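Local coordinates for protein 2-hydroxyisobutyryl-CoA synthetase (Aquincola tertiaricarbonis, PDB 6HE0) that belongs to the ANL superfamily of AMP-binding enzymes and holds coenzyme A and adenosine monophosphate in the crystal structure, at residues A[205-210]-A[230-235]; A[214-219]-A[243-248]; A[220-225]-A[247-252]. All coordinates share one frame; numbering follows the deposited sequence.

Overall arrangement
From the N terminus, the chain runs through helix 202-213, strand 217-220, helix 222-234 and strand 246-249, and each of the three contacts closes a loop over part of this path. Interaction 1 returns helix 222-234 to helix 202-213, enclosing strand 217-220. Interaction 2 sets strand 246-249 beside strand 217-220, and interaction 3 continues that pairing to the start of helix 222-234. Interaction 1 crosses both of the others, while interactions 2 and 3 end on the same stretch of chain, sharing Leu247 and Phe248. Leu210 packs on Pro215 and Phe218, joining the helix pair to the parallel sheet, while interaction 3 lies about 12 Å, centre to centre, from interaction 2.

Interaction 1: A[205-210]-A[230-235]; sequences RLVQWL and EVAREE
Val207 of helix 202-213 inserts its two methyl groups against Val231, Ala232 and Glu235 near the end of helix 222-234. The motif is a helix-helix packing in an alpha/beta fold: the two helices flank strand 217-220 in the chain, and Leu206 and Leu210 from the first of them rest on Cys167 of strand 165-168 and on Leu228 of the second.

The Val207 side chain illustrates how one branched residue can serve a whole helical turn. Its CB already lies 4.0 Å from Ala232 CA, so the two backbones come close where the residues face each other. From there the branches part. CG1 is anti to the carbonyl carbon (chi1 -60°) and lies over the backbone of the opposite helix, 3.7 Å from Ala232 N; the same methyl touches Ala232 CB at 4.0 Å and, tip to tip, Val231 CG1 at 4.1 Å. CG2 occupies the place between the backbone N and the carbonyl carbon, and is directed to the next turn, where it meets Glu235 CG at 3.6 Å and Glu235 CB at 3.8 Å.

The Glu235 chain crosses Val207 at about a right angle and offers only its aliphatic part. Its chi1 (-61°) sets CG against the valine methyl, and the bend at chi2 then turns the carboxylate away, where OE1 is hydrogen-bonded to His440 of the second subunit. Interior packing and the dimer interface thus meet in a single glutamate. No hydrogen bond crosses between 205-210 and 230-235, so the helices are joined here by van der Waals contact. The side chain of Val231 lies about 5 Å, nearest atoms, from a bound coenzyme A. The last turn of helix 222-234 is held by Glu235 N, which donates to Val231 O at 2.9 Å.

Interaction 2: A[214-219]-A[243-248]; sequences KPAAFY and GLKCLF. With COA (coenzyme A), chain D.
Ala217, Phe218 and Tyr219 pair in parallel with Cys246, Leu247 and Phe248, the two short strands running 18° apart at a closest axial approach of 4.7 Å. Phe218 bonds both ways, its N giving to Cys246 O and its O receiving Phe248 N at 2.8 Å, nearly straight. Where the strands begin, Ala216 O is gripped twice: Cys246 N comes almost end-on to the carbonyl, whereas Lys245 N, at 2.7 Å, approaches 28° from its plane.

On the face of Ala217 and Cys246, the side chains of Tyr219 and Phe248 cross at about a right angle. Phe248 CG sits between its backbone N and carbonyl carbon (chi1 61°), which brings the ring across to the neighbouring strand. Tyr219 CB lies over one ring face, 3.9 Å from the Phe248 centroid, a CH-pi contact. On the face of Phe218 and Leu247, Leu247 CD2 touches Phe218 CD1 at 3.7 Å, and Leu244 CD2 touches Phe218 CB.

Packing at the ring's root and a hydrogen bond between Tyr219 OH and Ser250 OG probably steady Tyr219, whose OH lies 3.2 Å from coenzyme A S1P; the sheet thus reaches the thiol end of that ligand.

Interaction 3: A[220-225]-A[247-252]; sequences GTPSYA and LFFSGE. With 8LE ([[(2~{R},3~{S},4~{R},5~{R})-5-(6-aminopurin-9-yl)-3,4-bis(oxidanyl)oxolan-2-yl]methoxy-oxidanyl-phosphoryl] 2-methyl-2-oxidanyl-propanoate), chain B.
The ring of Phe249 lies between Pro222, whose CA stands over one face, and the backbone of its own strand, with Leu247 C over the opposite face near the rim; the Gly220 carbonyl meets the ring edge. This is the strand-to-helix junction of a beta-alpha-beta unit in the parallel sheet: strand 217-220 passes into helix 222-234 just where strand 246-249 ends beside it. The Pro222 CA contact is a CH-pi interaction, 3.9 Å from the ring centroid. The Pro222 and Phe249 side chains run antiparallel, Pro222 CG packing against Phe249 CB, and Ala225, one helical turn on, sets CB 3.5 Å from Phe249 CE1. Phe249 CG is anti to the carbonyl carbon (chi1 -52°), an orientation that lays the ring beneath the start of the helix. Ile264 of helix 258-268 packs on both Pro222 and Phe249.

Backbone pairing fades at this point: Ser250 N reaches Gly220 O in a weak bond only. The stronger tie is made by a buried side chain. Glu252, extended beyond CG, presents OE2 to the first turn of the helix, where that one oxygen accepts twice. Ser223 N approaches nearly along the C-O axis at 3.1 Å, while Ser223 OG, at 2.7 Å, uses the syn lone pair. Two donors from one residue grip OE2 and should fix its position at the start of the helix, and Pro222 CD packs alongside the chain, 3.5 Å from Glu252 CG. Thr221 is the N-cap residue; its OG1 takes a weak capping bond from Tyr224 N.

Beyond the strand, 250-252 borders the ligands. Coenzyme A touches Gly220, Thr221, Tyr224 and Ser250, and Gly251 N lies 3.1 Å from 8LE N7. The hydroxyl of Ser250, also bonded to Tyr219 OH, is hydrogen-bonded to the ligand, with 2.9 Å between Ser250 OG and 8LE OAF.

Interaction 1: A[205-210]-A[230-235]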
# COMPACT_ATOMS: atom_id res chain seq x y z
N ARG A 205 -7.19 14.83 0.21
CA ARG A 205 -6.06 14.94 -0.70
C ARG A 205 -6.32 14.14 -1.96
O ARG A 205 -6.02 14.61 -3.06
CB ARG A 205 -4.74 14.52 -0.03
CG ARG A 205 -4.34 15.39 1.16
CD ARG A 205 -2.91 15.15 1.62
NE ARG A 205 -2.76 13.84 2.24
CZ ARG A 205 -2.22 12.77 1.66
NH1 ARG A 205 -1.74 12.85 0.43
NH2 ARG A 205 -2.17 11.61 2.31
N LEU A 206 -6.95 12.98 -1.81
CA LEU A 206 -7.27 12.12 -2.94
C LEU A 206 -8.15 12.83 -4.00
O LEU A 206 -7.87 12.73 -5.20
CB LEU A 206 -7.88 10.75 -2.50
CG LEU A 206 -8.45 9.84 -3.61
CD1 LEU A 206 -7.36 9.40 -4.63
CD2 LEU A 206 -9.11 8.65 -3.02
N VAL A 207 -9.17 13.56 -3.56
CA VAL A 207 -10.08 14.29 -4.46
C VAL A 207 -9.32 15.33 -5.26
O VAL A 207 -9.63 15.48 -6.45
CB VAL A 207 -11.38 14.86 -3.81
CG1 VAL A 207 -12.22 13.74 -3.21
CG2 VAL A 207 -11.08 15.94 -2.78
N GLN A 208 -8.28 15.96 -4.67
CA GLN A 208 -7.40 16.90 -5.41
C GLN A 208 -6.63 16.16 -6.53
O GLN A 208 -6.54 16.67 -7.64
CB GLN A 208 -6.40 17.65 -4.48
CG GLN A 208 -7.03 18.80 -3.67
CD GLN A 208 -7.74 19.90 -4.48
OE1 GLN A 208 -8.68 20.54 -3.98
NE2 GLN A 208 -7.31 20.18 -5.72
N TRP A 209 -6.09 14.99 -6.21
CA TRP A 209 -5.34 14.11 -7.11
C TRP A 209 -6.25 13.59 -8.22
O TRP A 209 -5.82 13.52 -9.35
CB TRP A 209 -4.70 12.96 -6.31
CG TRP A 209 -3.40 13.35 -5.67
CD1 TRP A 209 -3.23 13.83 -4.41
CD2 TRP A 209 -2.10 13.36 -6.29
NE1 TRP A 209 -1.90 14.09 -4.18
CE2 TRP A 209 -1.18 13.80 -5.32
CE3 TRP A 209 -1.63 13.04 -7.57
CZ2 TRP A 209 0.18 13.96 -5.60
CZ3 TRP A 209 -0.26 13.09 -7.81
CH2 TRP A 209 0.62 13.56 -6.83
N LEU A 210 -7.53 13.29 -7.92
CA LEU A 210 -8.49 12.84 -8.95
C LEU A 210 -8.88 13.98 -9.87
O LEU A 210 -9.05 13.77 -11.07
CB LEU A 210 -9.74 12.19 -8.35
CG LEU A 210 -9.56 10.89 -7.55
CD1 LEU A 210 -10.87 10.44 -6.99
CD2 LEU A 210 -8.99 9.81 -8.38
N GLU A 230 -19.03 13.11 -1.67
CA GLU A 230 -19.35 14.08 -0.63
C GLU A 230 -18.10 14.92 -0.30
O GLU A 230 -18.19 16.15 -0.23
CB GLU A 230 -19.88 13.37 0.65
CG GLU A 230 -21.22 12.66 0.46
CD GLU A 230 -22.38 13.55 0.04
OE1 GLU A 230 -22.75 13.53 -1.16
OE2 GLU A 230 -22.88 14.31 0.90
N VAL A 231 -16.94 14.27 -0.16
CA VAL A 231 -15.67 14.97 0.13
C VAL A 231 -15.28 15.94 -1.00
O VAL A 231 -14.96 17.08 -0.70
CB VAL A 231 -14.53 14.01 0.53
CG1 VAL A 231 -13.19 14.73 0.65
CG2 VAL A 231 -14.87 13.32 1.85
N ALA A 232 -15.38 15.52 -2.29
CA ALA A 232 -15.09 16.34 -3.47
C ALA A 232 -15.91 17.63 -3.42
O ALA A 232 -15.34 18.69 -3.65
CB ALA A 232 -15.40 15.57 -4.75
N ARG A 233 -17.22 17.55 -3.05
CA ARG A 233 -18.14 18.69 -2.92
C ARG A 233 -17.73 19.66 -1.79
O ARG A 233 -17.73 20.86 -2.01
CB ARG A 233 -19.60 18.23 -2.80
CG ARG A 233 -20.35 18.24 -4.13
CD ARG A 233 -20.43 16.91 -4.86
NE ARG A 233 -21.43 16.02 -4.27
CZ ARG A 233 -21.95 14.96 -4.88
NH1 ARG A 233 -21.60 14.66 -6.12
NH2 ARG A 233 -22.83 14.19 -4.25
N GLU A 234 -17.34 19.13 -0.60
CA GLU A 234 -16.84 19.95 0.52
C GLU A 234 -15.53 20.62 0.10
O GLU A 234 -15.21 21.71 0.57
CB GLU A 234 -16.52 19.08 1.77
CG GLU A 234 -17.68 18.24 2.29
CD GLU A 234 -17.35 17.25 3.39
OE1 GLU A 234 -18.28 16.90 4.16
OE2 GLU A 234 -16.18 16.83 3.50
N GLU A 235 -14.78 19.96 -0.81
CA GLU A 235 -13.51 20.47 -1.32
C GLU A 235 -13.72 21.37 -2.54
O GLU A 235 -12.75 21.80 -3.13
CB GLU A 235 -12.52 19.32 -1.63
CG GLU A 235 -12.15 18.49 -0.42
CD GLU A 235 -11.58 19.26 0.75
OE1 GLU A 235 -12.19 19.23 1.84
OE2 GLU A 235 -10.53 19.92 0.57

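Interaction 2: A[214-219]-A[243-248]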
# COMPACT_ATOMS: atom_id res chain seq x y z
N LYS A 214 -7.16 12.95 -13.33
CA LYS A 214 -8.35 12.53 -14.08
C LYS A 214 -8.21 11.10 -14.59
O LYS A 214 -8.07 10.88 -15.81
CB LYS A 214 -8.70 13.52 -15.21
CG LYS A 214 -8.70 14.97 -14.78
CD LYS A 214 -9.92 15.68 -15.27
CE LYS A 214 -9.81 17.17 -15.18
NZ LYS A 214 -10.43 17.65 -13.92
N PRO A 215 -8.20 10.12 -13.66
CA PRO A 215 -8.04 8.71 -14.06
C PRO A 215 -9.23 8.19 -14.85
O PRO A 215 -10.34 8.71 -14.71
CB PRO A 215 -7.91 7.99 -12.73
CG PRO A 215 -8.72 8.80 -11.79
CD PRO A 215 -8.39 10.22 -12.19
N ALA A 216 -9.02 7.15 -15.66
CA ALA A 216 -10.10 6.53 -16.43
C ALA A 216 -10.86 5.53 -15.55
O ALA A 216 -12.03 5.26 -15.79
CB ALA A 216 -9.52 5.80 -17.65
N ALA A 217 -10.19 4.96 -14.55
CA ALA A 217 -10.78 3.92 -13.71
C ALA A 217 -10.43 4.11 -12.24
O ALA A 217 -9.39 4.68 -11.89
CB ALA A 217 -10.36 2.54 -14.19
N PHE A 218 -11.34 3.63 -11.38
CA PHE A 218 -11.24 3.74 -9.94
C PHE A 218 -11.65 2.42 -9.30
O PHE A 218 -12.62 1.77 -9.72
CB PHE A 218 -12.14 4.87 -9.43
CG PHE A 218 -12.14 5.11 -7.93
CD1 PHE A 218 -12.94 4.32 -7.08
CD2 PHE A 218 -11.44 6.16 -7.37
CE1 PHE A 218 -12.99 4.58 -5.70
CE2 PHE A 218 -11.50 6.41 -6.00
CZ PHE A 218 -12.29 5.63 -5.17
N TYR A 219 -10.89 2.02 -8.29
CA TYR A 219 -11.18 0.85 -7.49
C TYR A 219 -11.25 1.19 -6.01
O TYR A 219 -10.31 1.81 -5.47
CB TYR A 219 -10.12 -0.25 -7.71
CG TYR A 219 -10.27 -1.39 -6.72
CD1 TYR A 219 -11.14 -2.45 -6.99
CD2 TYR A 219 -9.59 -1.39 -5.51
CE1 TYR A 219 -11.28 -3.51 -6.10
CE2 TYR A 219 -9.75 -2.44 -4.59
CZ TYR A 219 -10.59 -3.50 -4.90
OH TYR A 219 -10.75 -4.56 -4.04
N GLY A 243 -12.65 12.59 -14.98
CA GLY A 243 -12.37 11.82 -16.19
C GLY A 243 -12.68 10.34 -16.11
O GLY A 243 -12.19 9.57 -16.94
N LEU A 244 -13.45 9.92 -15.12
CA LEU A 244 -13.72 8.49 -14.96
C LEU A 244 -14.63 7.88 -16.03
O LEU A 244 -15.65 8.47 -16.39
CB LEU A 244 -14.26 8.19 -13.54
CG LEU A 244 -13.19 8.27 -12.44
CD1 LEU A 244 -13.80 8.54 -11.09
CD2 LEU A 244 -12.38 7.03 -12.40
N LYS A 245 -14.24 6.68 -16.52
CA LYS A 245 -15.00 5.88 -17.50
C LYS A 245 -15.65 4.76 -16.70
O LYS A 245 -16.71 4.24 -17.08
CB LYS A 245 -14.07 5.20 -18.53
CG LYS A 245 -13.45 6.10 -19.58
CD LYS A 245 -12.23 5.45 -20.28
CE LYS A 245 -12.54 4.46 -21.38
NZ LYS A 245 -11.63 3.28 -21.33
N CYS A 246 -14.96 4.29 -15.64
CA CYS A 246 -15.51 3.19 -14.88
C CYS A 246 -14.97 3.10 -13.49
O CYS A 246 -13.81 3.42 -13.22
CB CYS A 246 -15.38 1.87 -15.63
SG CYS A 246 -13.96 0.85 -15.18
N LEU A 247 -15.83 2.63 -12.59
CA LEU A 247 -15.49 2.35 -11.20
C LEU A 247 -15.81 0.90 -10.95
O LEU A 247 -16.85 0.41 -11.38
CB LEU A 247 -16.27 3.24 -10.24
CG LEU A 247 -16.03 4.75 -10.37
CD1 LEU A 247 -17.09 5.41 -11.25
CD2 LEU A 247 -15.97 5.41 -8.99
N PHE A 248 -14.88 0.17 -10.38
CA PHE A 248 -15.11 -1.25 -10.06
C PHE A 248 -14.87 -1.46 -8.58
O PHE A 248 -13.95 -0.88 -8.01
CB PHE A 248 -14.31 -2.20 -10.96
CG PHE A 248 -12.81 -2.10 -10.94
CD1 PHE A 248 -12.16 -1.01 -11.51
CD2 PHE A 248 -12.04 -3.14 -10.42
CE1 PHE A 248 -10.76 -0.93 -11.51
CE2 PHE A 248 -10.64 -3.08 -10.44
CZ PHE A 248 -10.02 -1.97 -10.98
N1A COA D . -11.88 2.47 2.05
C2A COA D . -11.24 3.64 2.03
N3A COA D . -11.14 4.56 3.00
C4A COA D . -11.84 4.20 4.08
C5A COA D . -12.56 3.03 4.25
C6A COA D . -12.57 2.13 3.16
N6A COA D . -13.17 0.94 3.19
N7A COA D . -13.18 3.01 5.49
C8A COA D . -12.84 4.16 6.03
N9A COA D . -12.02 4.92 5.24
C1B COA D . -11.43 6.23 5.57
C2B COA D . -12.43 7.19 6.21
O2B COA D . -13.27 7.76 5.21
C3B COA D . -11.49 8.10 7.00
O3B COA D . -10.86 9.11 6.18
P3B COA D . -11.40 10.58 6.02
O7A COA D . -10.27 11.45 5.75
O8A COA D . -12.36 10.47 4.89
O9A COA D . -12.20 10.96 7.27
C4B COA D . -10.35 7.17 7.44
O4B COA D . -10.39 6.06 6.52
C5B COA D . -10.46 6.68 8.86
O5B COA D . -11.80 6.14 9.01
P1A COA D . -12.26 5.23 10.24
O1A COA D . -13.69 4.86 10.16
O2A COA D . -11.96 5.85 11.57
O3A COA D . -11.25 4.01 10.10
P2A COA D . -11.28 2.42 10.02
O4A COA D . -11.36 1.93 11.40
O5A COA D . -12.47 1.99 9.18
O6A COA D . -9.94 2.04 9.23
CBP COA D . -9.45 1.30 6.97
CCP COA D . -9.86 2.47 7.86
CDP COA D . -9.47 1.69 5.49
CEP COA D . -8.02 0.90 7.36
CAP COA D . -10.44 0.13 7.24
OAP COA D . -11.81 0.47 7.02
C9P COA D . -10.09 -1.18 6.53
O9P COA D . -9.07 -1.79 6.82
N8P COA D . -10.93 -1.62 5.59
C7P COA D . -10.61 -2.82 4.84
C6P COA D . -11.76 -3.33 4.08
C5P COA D . -11.63 -3.05 2.61
O5P COA D . -11.54 -1.90 2.18
N4P COA D . -11.68 -4.13 1.82
C3P COA D . -12.17 -4.10 0.45
C2P COA D . -11.09 -3.88 -0.58
S1P COA D . -11.89 -2.70 -1.70

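Interaction 3: A[220-225]-A[247-252]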
# COMPACT_ATOMS: atom_id res chain seq x y z
N GLY A 220 -12.27 0.67 -5.35
CA GLY A 220 -12.42 0.75 -3.89
C GLY A 220 -13.65 -0.00 -3.41
O GLY A 220 -14.09 -0.93 -4.09
N THR A 221 -14.23 0.42 -2.26
CA THR A 221 -15.52 -0.09 -1.78
C THR A 221 -16.60 0.85 -2.34
O THR A 221 -16.31 2.04 -2.55
CB THR A 221 -15.66 -0.24 -0.22
OG1 THR A 221 -15.59 1.02 0.45
CG2 THR A 221 -14.68 -1.21 0.38
N PRO A 222 -17.84 0.36 -2.58
CA PRO A 222 -18.87 1.26 -3.14
C PRO A 222 -19.20 2.44 -2.21
O PRO A 222 -19.34 3.56 -2.68
CB PRO A 222 -20.08 0.34 -3.37
CG PRO A 222 -19.51 -1.03 -3.40
CD PRO A 222 -18.36 -1.02 -2.45
N SER A 223 -19.28 2.20 -0.89
CA SER A 223 -19.60 3.25 0.07
C SER A 223 -18.49 4.31 0.13
O SER A 223 -18.80 5.49 0.27
CB SER A 223 -19.90 2.66 1.45
OG SER A 223 -18.83 1.87 1.93
N TYR A 224 -17.22 3.91 -0.04
CA TYR A 224 -16.12 4.87 -0.09
C TYR A 224 -16.24 5.84 -1.27
O TYR A 224 -16.04 7.05 -1.10
CB TYR A 224 -14.73 4.19 -0.07
CG TYR A 224 -13.61 5.20 0.08
CD1 TYR A 224 -13.56 6.06 1.18
CD2 TYR A 224 -12.64 5.34 -0.91
CE1 TYR A 224 -12.53 6.99 1.32
CE2 TYR A 224 -11.60 6.27 -0.77
CZ TYR A 224 -11.54 7.07 0.36
OH TYR A 224 -10.55 8.02 0.48
N ALA A 225 -16.69 5.34 -2.42
CA ALA A 225 -16.94 6.17 -3.60
C ALA A 225 -18.06 7.14 -3.31
O ALA A 225 -18.01 8.26 -3.81
CB ALA A 225 -17.30 5.30 -4.80
N LEU A 247 -15.83 2.63 -12.59
CA LEU A 247 -15.49 2.35 -11.20
C LEU A 247 -15.81 0.90 -10.95
O LEU A 247 -16.85 0.41 -11.38
CB LEU A 247 -16.27 3.24 -10.24
CG LEU A 247 -16.03 4.75 -10.37
CD1 LEU A 247 -17.09 5.41 -11.25
CD2 LEU A 247 -15.97 5.41 -8.99
N PHE A 248 -14.88 0.17 -10.38
CA PHE A 248 -15.11 -1.25 -10.06
C PHE A 248 -14.87 -1.46 -8.58
O PHE A 248 -13.95 -0.88 -8.01
CB PHE A 248 -14.31 -2.20 -10.96
CG PHE A 248 -12.81 -2.10 -10.94
CD1 PHE A 248 -12.16 -1.01 -11.51
CD2 PHE A 248 -12.04 -3.14 -10.42
CE1 PHE A 248 -10.76 -0.93 -11.51
CE2 PHE A 248 -10.64 -3.08 -10.44
CZ PHE A 248 -10.02 -1.97 -10.98
N PHE A 249 -15.75 -2.20 -7.95
CA PHE A 249 -15.70 -2.35 -6.51
C PHE A 249 -15.73 -3.78 -6.03
O PHE A 249 -16.28 -4.64 -6.71
CB PHE A 249 -16.90 -1.57 -5.90
CG PHE A 249 -17.03 -0.12 -6.33
CD1 PHE A 249 -16.19 0.86 -5.82
CD2 PHE A 249 -18.04 0.27 -7.20
CE1 PHE A 249 -16.34 2.20 -6.19
CE2 PHE A 249 -18.20 1.62 -7.56
CZ PHE A 249 -17.35 2.57 -7.05
N SER A 250 -15.19 -4.01 -4.83
CA SER A 250 -15.30 -5.28 -4.11
C SER A 250 -15.30 -4.99 -2.58
O SER A 250 -15.24 -3.82 -2.17
CB SER A 250 -14.18 -6.24 -4.51
OG SER A 250 -12.97 -5.93 -3.83
N GLY A 251 -15.41 -6.03 -1.78
CA GLY A 251 -15.33 -5.93 -0.32
C GLY A 251 -16.65 -5.95 0.41
O GLY A 251 -16.71 -6.29 1.59
N GLU A 252 -17.72 -5.54 -0.27
CA GLU A 252 -19.02 -5.46 0.40
C GLU A 252 -20.13 -5.40 -0.63
O GLU A 252 -19.84 -5.05 -1.79
CB GLU A 252 -19.03 -4.18 1.28
CG GLU A 252 -18.90 -2.86 0.50
CD GLU A 252 -18.99 -1.56 1.28
OE1 GLU A 252 -18.76 -1.57 2.51
OE2 GLU A 252 -19.22 -0.50 0.65
C2 8LE B . -21.10 -8.66 -1.94
CAA 8LE B . -11.14 -9.56 -1.68
CAZ 8LE B . -12.53 -9.03 -1.32
CAB 8LE B . -13.57 -9.65 -2.25
OAF 8LE B . -12.54 -7.61 -1.52
CAS 8LE B . -12.82 -9.38 0.14
OAD 8LE B . -13.40 -8.62 0.89
OAQ 8LE B . -12.34 -10.64 0.68
PBC 8LE B . -12.73 -11.20 2.13
OAI 8LE B . -12.31 -12.65 2.21
OAE 8LE B . -12.08 -10.43 3.25
O5' 8LE B . -14.31 -11.07 2.36
C5' 8LE B . -15.21 -11.72 1.48
C4' 8LE B . -16.60 -11.51 2.02
O4' 8LE B . -16.99 -10.12 1.92
C3' 8LE B . -17.57 -12.29 1.17
O3' 8LE B . -17.89 -13.50 1.86
C2' 8LE B . -18.78 -11.37 1.02
O2' 8LE B . -19.69 -11.57 2.10
C1' 8LE B . -18.22 -9.97 1.20
N9 8LE B . -18.01 -9.40 -0.16
C8 8LE B . -16.83 -9.21 -0.77
N7 8LE B . -17.04 -8.68 -1.99
C5 8LE B . -18.38 -8.60 -2.16
C4 8LE B . -18.99 -9.06 -1.01
N3 8LE B . -20.35 -9.06 -0.90
N1 8LE B . -20.54 -8.18 -3.06
C6 8LE B . -19.19 -8.16 -3.21
N6 8LE B . -18.65 -7.69 -4.35